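PDB 6OHB: guanine deaminase from Escherichia coli, which catalyses the zinc-dependent hydrolytic deamination of guanine to xanthine and ammonia, the single step of guanine degradation to xanthine. Local coordinates for residues I83-S88 / A124-Q129; K128-N133 / T332-L337. One frame throughout, in Å; residues are numbered along the deposited sequence.

Contact 1: residues I83-S88 / A124-Q129. With ZN (zinc ion), chain E.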
# COMPACT_ATOMS: atom_id res chain seq x y z
N ILE A 83 -2.60 -6.41 17.04
CA ILE A 83 -2.14 -7.40 16.07
C ILE A 83 -2.52 -8.78 16.60
O ILE A 83 -2.49 -9.02 17.81
CB ILE A 83 -0.63 -7.25 15.79
CG1 ILE A 83 -0.16 -8.26 14.74
CG2 ILE A 83 0.18 -7.34 17.08
CD1 ILE A 83 1.26 -8.02 14.26
N HIS A 84 -2.92 -9.67 15.69
CA HIS A 84 -3.34 -11.03 16.03
C HIS A 84 -2.19 -11.99 15.71
O HIS A 84 -1.82 -12.17 14.55
CB HIS A 84 -4.62 -11.41 15.26
CG HIS A 84 -5.84 -10.59 15.60
ND1 HIS A 84 -6.87 -11.08 16.38
CD2 HIS A 84 -6.22 -9.35 15.21
CE1 HIS A 84 -7.82 -10.16 16.48
NE2 HIS A 84 -7.45 -9.10 15.79
N TYR A 85 -1.60 -12.59 16.76
CA TYR A 85 -0.53 -13.57 16.58
C TYR A 85 -0.90 -14.77 15.71
O TYR A 85 -0.13 -15.11 14.80
CB TYR A 85 -0.00 -13.98 17.96
CG TYR A 85 0.42 -15.43 18.14
CD1 TYR A 85 1.48 -15.98 17.43
CD2 TYR A 85 -0.23 -16.25 19.07
CE1 TYR A 85 1.87 -17.30 17.60
CE2 TYR A 85 0.15 -17.57 19.25
CZ TYR A 85 1.20 -18.09 18.52
OH TYR A 85 1.58 -19.40 18.71
N PRO A 86 -2.02 -15.49 15.95
CA PRO A 86 -2.26 -16.73 15.20
C PRO A 86 -2.97 -16.54 13.87
O PRO A 86 -3.90 -17.29 13.55
CB PRO A 86 -3.12 -17.55 16.17
CG PRO A 86 -3.96 -16.51 16.84
CD PRO A 86 -3.07 -15.28 16.97
N GLN A 87 -2.56 -15.55 13.07
CA GLN A 87 -3.27 -15.25 11.84
C GLN A 87 -2.36 -14.87 10.68
O GLN A 87 -2.86 -14.39 9.65
CB GLN A 87 -4.28 -14.13 12.07
CG GLN A 87 -5.49 -14.53 12.90
CD GLN A 87 -6.47 -13.39 13.09
OE1 GLN A 87 -6.33 -12.33 12.47
NE2 GLN A 87 -7.47 -13.60 13.93
N SER A 88 -1.04 -15.07 10.80
CA SER A 88 -0.12 -14.61 9.77
C SER A 88 -0.39 -15.28 8.43
O SER A 88 -0.26 -14.65 7.37
CB SER A 88 1.32 -14.86 10.21
OG SER A 88 1.62 -14.16 11.41
N ALA A 124 7.83 -18.11 16.84
CA ALA A 124 9.12 -17.66 16.34
C ALA A 124 8.96 -16.82 15.07
O ALA A 124 9.55 -15.74 14.94
CB ALA A 124 10.05 -18.85 16.08
N PHE A 125 8.14 -17.30 14.13
CA PHE A 125 7.91 -16.55 12.89
C PHE A 125 7.33 -15.17 13.16
O PHE A 125 7.73 -14.18 12.54
CB PHE A 125 6.98 -17.35 11.96
CG PHE A 125 6.62 -16.63 10.69
CD1 PHE A 125 7.40 -16.78 9.55
CD2 PHE A 125 5.51 -15.81 10.63
CE1 PHE A 125 7.07 -16.11 8.38
CE2 PHE A 125 5.18 -15.15 9.46
CZ PHE A 125 5.96 -15.30 8.33
N PHE A 126 6.37 -15.09 14.09
CA PHE A 126 5.71 -13.83 14.42
C PHE A 126 6.70 -12.84 15.02
O PHE A 126 6.71 -11.66 14.65
CB PHE A 126 4.56 -14.12 15.38
CG PHE A 126 3.76 -12.92 15.77
CD1 PHE A 126 2.72 -12.47 14.98
CD2 PHE A 126 4.03 -12.26 16.96
CE1 PHE A 126 1.97 -11.36 15.35
CE2 PHE A 126 3.29 -11.16 17.34
CZ PHE A 126 2.26 -10.70 16.55
N ILE A 127 7.54 -13.30 15.95
CA ILE A 127 8.55 -12.42 16.53
C ILE A 127 9.52 -11.94 15.45
O ILE A 127 9.92 -10.77 15.42
CB ILE A 127 9.30 -13.12 17.68
CG1 ILE A 127 8.33 -13.45 18.82
CG2 ILE A 127 10.44 -12.24 18.20
CD1 ILE A 127 7.87 -12.25 19.61
N LYS A 128 9.90 -12.84 14.52
CA LYS A 128 10.82 -12.45 13.45
C LYS A 128 10.21 -11.37 12.57
O LYS A 128 10.90 -10.41 12.18
CB LYS A 128 11.17 -13.67 12.59
CG LYS A 128 12.62 -14.15 12.62
CD LYS A 128 13.16 -14.32 14.03
CE LYS A 128 14.60 -14.83 14.00
NZ LYS A 128 14.69 -16.22 13.47
N GLN A 129 8.91 -11.49 12.26
CA GLN A 129 8.25 -10.48 11.45
C GLN A 129 8.20 -9.14 12.18
O GLN A 129 8.41 -8.09 11.57
CB GLN A 129 6.85 -10.94 11.05
CG GLN A 129 6.83 -12.20 10.20
CD GLN A 129 7.88 -12.18 9.10
OE1 GLN A 129 7.80 -11.38 8.17
NE2 GLN A 129 8.87 -13.06 9.21
ZN ZN E . -8.30 -7.47 15.32
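The HxH metal-binding motif at the C-terminal end of the first strand of the amidohydrolase TIM barrel, together with the turn that follows it, packs here on helix 116-132. His-84 supplies the second histidine: its NE2 lies 1.9 Å from ZN, and His-82, His-237 and Asp-327 also bind the metal. Its CB points away from the helix, so the residues flanking it make the contact. Ile-83 CB and Phe-126 CB each point toward the opposite segment, and the two side chains meet tip to tip, with Ile-83 CD1 3.6 Å from Phe-126 CE1. Ile-83 CG1 and Phe-126 CG are both anti to the backbone N (Phe-126 chi1 -179°), which extends the phenyl ring toward strand 73-84. In a CH-pi contact over the ring face, Tyr-85 CA stands 4.0 Å from the centroid of the Phe-126 ring and 28° off the normal. A T-shaped pair turns the edge of the Tyr-85 ring toward the face of the Phe-126 ring, centroids 5.8 Å apart and planes at 77°; Tyr-85 CD1 comes within 4.1 Å of Phe-126 CB. At the far end of the turn Ser-88 CB approaches Phe-125 CE2 at 3.9 Å, while Ser-88 OG lies at the edge of the Phe-126 ring; Leu-401 of the second subunit packs on Ser-88 and Phe-125. Pro-86 centres an inverse gamma turn, and residues 84-87 probably line the guanine site, as in related enzymes. The contact thus forms a largely apolar layer behind the metal-bearing end of the strand, which probably helps to position it. Tyr-85 OH is hydrogen-bonded to Ala-119 O, farther back on the same helix. Val-140 of strand 135-141 and Leu-152 of helix 146-158 touch both Tyr-85 and Phe-126.

Contact 2: residues K128-N133 / T332-L337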
# COMPACT_ATOMS: atom_id res chain seq x y z
N LYS A 128 9.90 -12.84 14.52
CA LYS A 128 10.82 -12.45 13.45
C LYS A 128 10.21 -11.37 12.57
O LYS A 128 10.90 -10.41 12.18
CB LYS A 128 11.17 -13.67 12.59
CG LYS A 128 12.62 -14.15 12.62
CD LYS A 128 13.16 -14.32 14.03
CE LYS A 128 14.60 -14.83 14.00
NZ LYS A 128 14.69 -16.22 13.47
N GLN A 129 8.91 -11.49 12.26
CA GLN A 129 8.25 -10.48 11.45
C GLN A 129 8.20 -9.14 12.18
O GLN A 129 8.41 -8.09 11.57
CB GLN A 129 6.85 -10.94 11.05
CG GLN A 129 6.83 -12.20 10.20
CD GLN A 129 7.88 -12.18 9.10
OE1 GLN A 129 7.80 -11.38 8.17
NE2 GLN A 129 8.87 -13.06 9.21
N LEU A 130 7.88 -9.16 13.47
CA LEU A 130 7.91 -7.93 14.26
C LEU A 130 9.28 -7.26 14.16
O LEU A 130 9.37 -6.06 13.87
CB LEU A 130 7.56 -8.22 15.72
CG LEU A 130 6.12 -8.65 16.01
CD1 LEU A 130 5.94 -8.87 17.51
CD2 LEU A 130 5.13 -7.62 15.48
N LEU A 131 10.35 -8.01 14.43
CA LEU A 131 11.68 -7.42 14.46
C LEU A 131 12.08 -6.86 13.10
O LEU A 131 12.54 -5.71 13.00
CB LEU A 131 12.70 -8.45 14.94
CG LEU A 131 12.51 -8.90 16.38
CD1 LEU A 131 13.60 -9.89 16.78
CD2 LEU A 131 12.50 -7.69 17.32
N ARG A 132 11.88 -7.64 12.02
CA ARG A 132 12.34 -7.18 10.71
C ARG A 132 11.57 -5.97 10.20
O ARG A 132 12.02 -5.34 9.23
CB ARG A 132 12.25 -8.32 9.68
CG ARG A 132 10.87 -8.56 9.11
CD ARG A 132 10.91 -8.81 7.60
NE ARG A 132 11.91 -9.80 7.23
CZ ARG A 132 12.25 -10.08 5.97
NH1 ARG A 132 11.67 -9.45 4.96
NH2 ARG A 132 13.17 -11.00 5.72
N ASN A 133 10.45 -5.61 10.81
CA ASN A 133 9.72 -4.41 10.43
C ASN A 133 9.89 -3.28 11.44
O ASN A 133 9.22 -2.24 11.32
CB ASN A 133 8.24 -4.73 10.22
CG ASN A 133 8.01 -5.50 8.93
OD1 ASN A 133 7.90 -4.92 7.86
ND2 ASN A 133 7.96 -6.82 9.03
N THR A 332 -2.55 -6.92 5.86
CA THR A 332 -1.63 -7.67 5.01
C THR A 332 -0.16 -7.38 5.30
O THR A 332 0.70 -7.99 4.67
CB THR A 332 -1.93 -7.41 3.53
OG1 THR A 332 -2.10 -6.01 3.29
CG2 THR A 332 -3.20 -8.15 3.11
N THR A 333 0.16 -6.44 6.18
CA THR A 333 1.56 -6.11 6.41
C THR A 333 1.84 -5.93 7.90
O THR A 333 0.99 -5.45 8.65
CB THR A 333 1.96 -4.85 5.63
OG1 THR A 333 3.37 -4.63 5.77
CG2 THR A 333 1.20 -3.62 6.13
N PHE A 334 3.04 -6.36 8.33
CA PHE A 334 3.55 -6.08 9.66
C PHE A 334 4.17 -4.69 9.77
O PHE A 334 4.56 -4.29 10.87
CB PHE A 334 4.64 -7.08 10.07
CG PHE A 334 4.12 -8.43 10.50
CD1 PHE A 334 3.81 -9.40 9.56
CD2 PHE A 334 3.99 -8.74 11.84
CE1 PHE A 334 3.35 -10.65 9.96
CE2 PHE A 334 3.53 -9.98 12.25
CZ PHE A 334 3.21 -10.94 11.30
N ASN A 335 4.29 -3.97 8.66
CA ASN A 335 5.13 -2.78 8.59
C ASN A 335 4.37 -1.53 9.00
O ASN A 335 3.30 -1.23 8.44
CB ASN A 335 5.69 -2.61 7.18
CG ASN A 335 6.81 -1.58 7.12
OD1 ASN A 335 6.56 -0.40 6.90
ND2 ASN A 335 8.04 -2.03 7.33
N MET A 336 4.94 -0.80 9.95
CA MET A 336 4.30 0.41 10.47
C MET A 336 4.30 1.54 9.44
O MET A 336 3.35 2.33 9.38
CB MET A 336 5.01 0.85 11.76
CG MET A 336 4.38 2.05 12.47
SD MET A 336 2.69 1.80 13.06
CE MET A 336 2.76 0.11 13.65
N LEU A 337 5.36 1.64 8.63
CA LEU A 337 5.40 2.70 7.62
C LEU A 337 4.23 2.55 6.65
O LEU A 337 3.55 3.54 6.33
CB LEU A 337 6.74 2.68 6.88
CG LEU A 337 8.00 2.84 7.73
CD1 LEU A 337 9.25 2.67 6.88
CD2 LEU A 337 8.02 4.19 8.43
O HOH W 1 6.77 -1.82 12.05
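Within the TIM barrel, the loop leading into helix 336-349 meets the C-terminal end of helix 116-132. The loop is shaped first by an ST turn: Thr-333 OG1 accepts a hydrogen bond from Asn-335 N at 3.1 Å. Phe-334 comes next, its CB directed toward the helix and CG anti to the carbonyl carbon. Gln-129 CB sits almost exactly above the ring centre, 3.4 Å from the centroid of the Phe-334 ring and 2° off the normal, a close CH-pi contact. Leu-130 CD2 instead reaches the ring edge, 4.0 Å from Phe-334 CD2. Asn-335 is the N-cap of the following helix; its OD1 accepts from Gln-338 N, and its ND2 donates to Asn-133 OD1 at 2.9 Å with an N-H...O angle of 162°. That bond uses a lone pair in the carbonyl plane, although the two amides are turned 76° apart. Asn-133 is gripped at both ends, since its ND2 donates to Gln-129 O at 2.9 Å, which fixes the amide's rotation. An alanine at Asn-133 would remove both side-chain hydrogen bonds, to Gln-129 O and from Asn-335 ND2, and probably leave the cap side chain of Asn-335 less firmly oriented. At Met-336 a water bridges the segments, donating to Asn-133 O at 2.6 Å and accepting from Met-336 N at 3.0 Å.

In the fold
From the N terminus, the chain runs off the end of strand 73-84 into the turn that completes 83-88, and contact 1 closes a short excursion, mostly helical, when helix 116-132 returns against it. Contact 2 begins on that same helix, sharing Lys-128 and Gln-129, and closes a far longer loop of 198 residues at 332-337. The two loops therefore follow one another along the chain, overlapping only at the shared residues and neither nesting nor properly crossing. In space they merge, their centres about 9 Å apart: Phe-334 touches Ile-83, Ser-88 and Phe-126. Helix 116-132 thus ties the first barrel strand to the lead-in of helix 336-349, and both contacts also touch the second subunit.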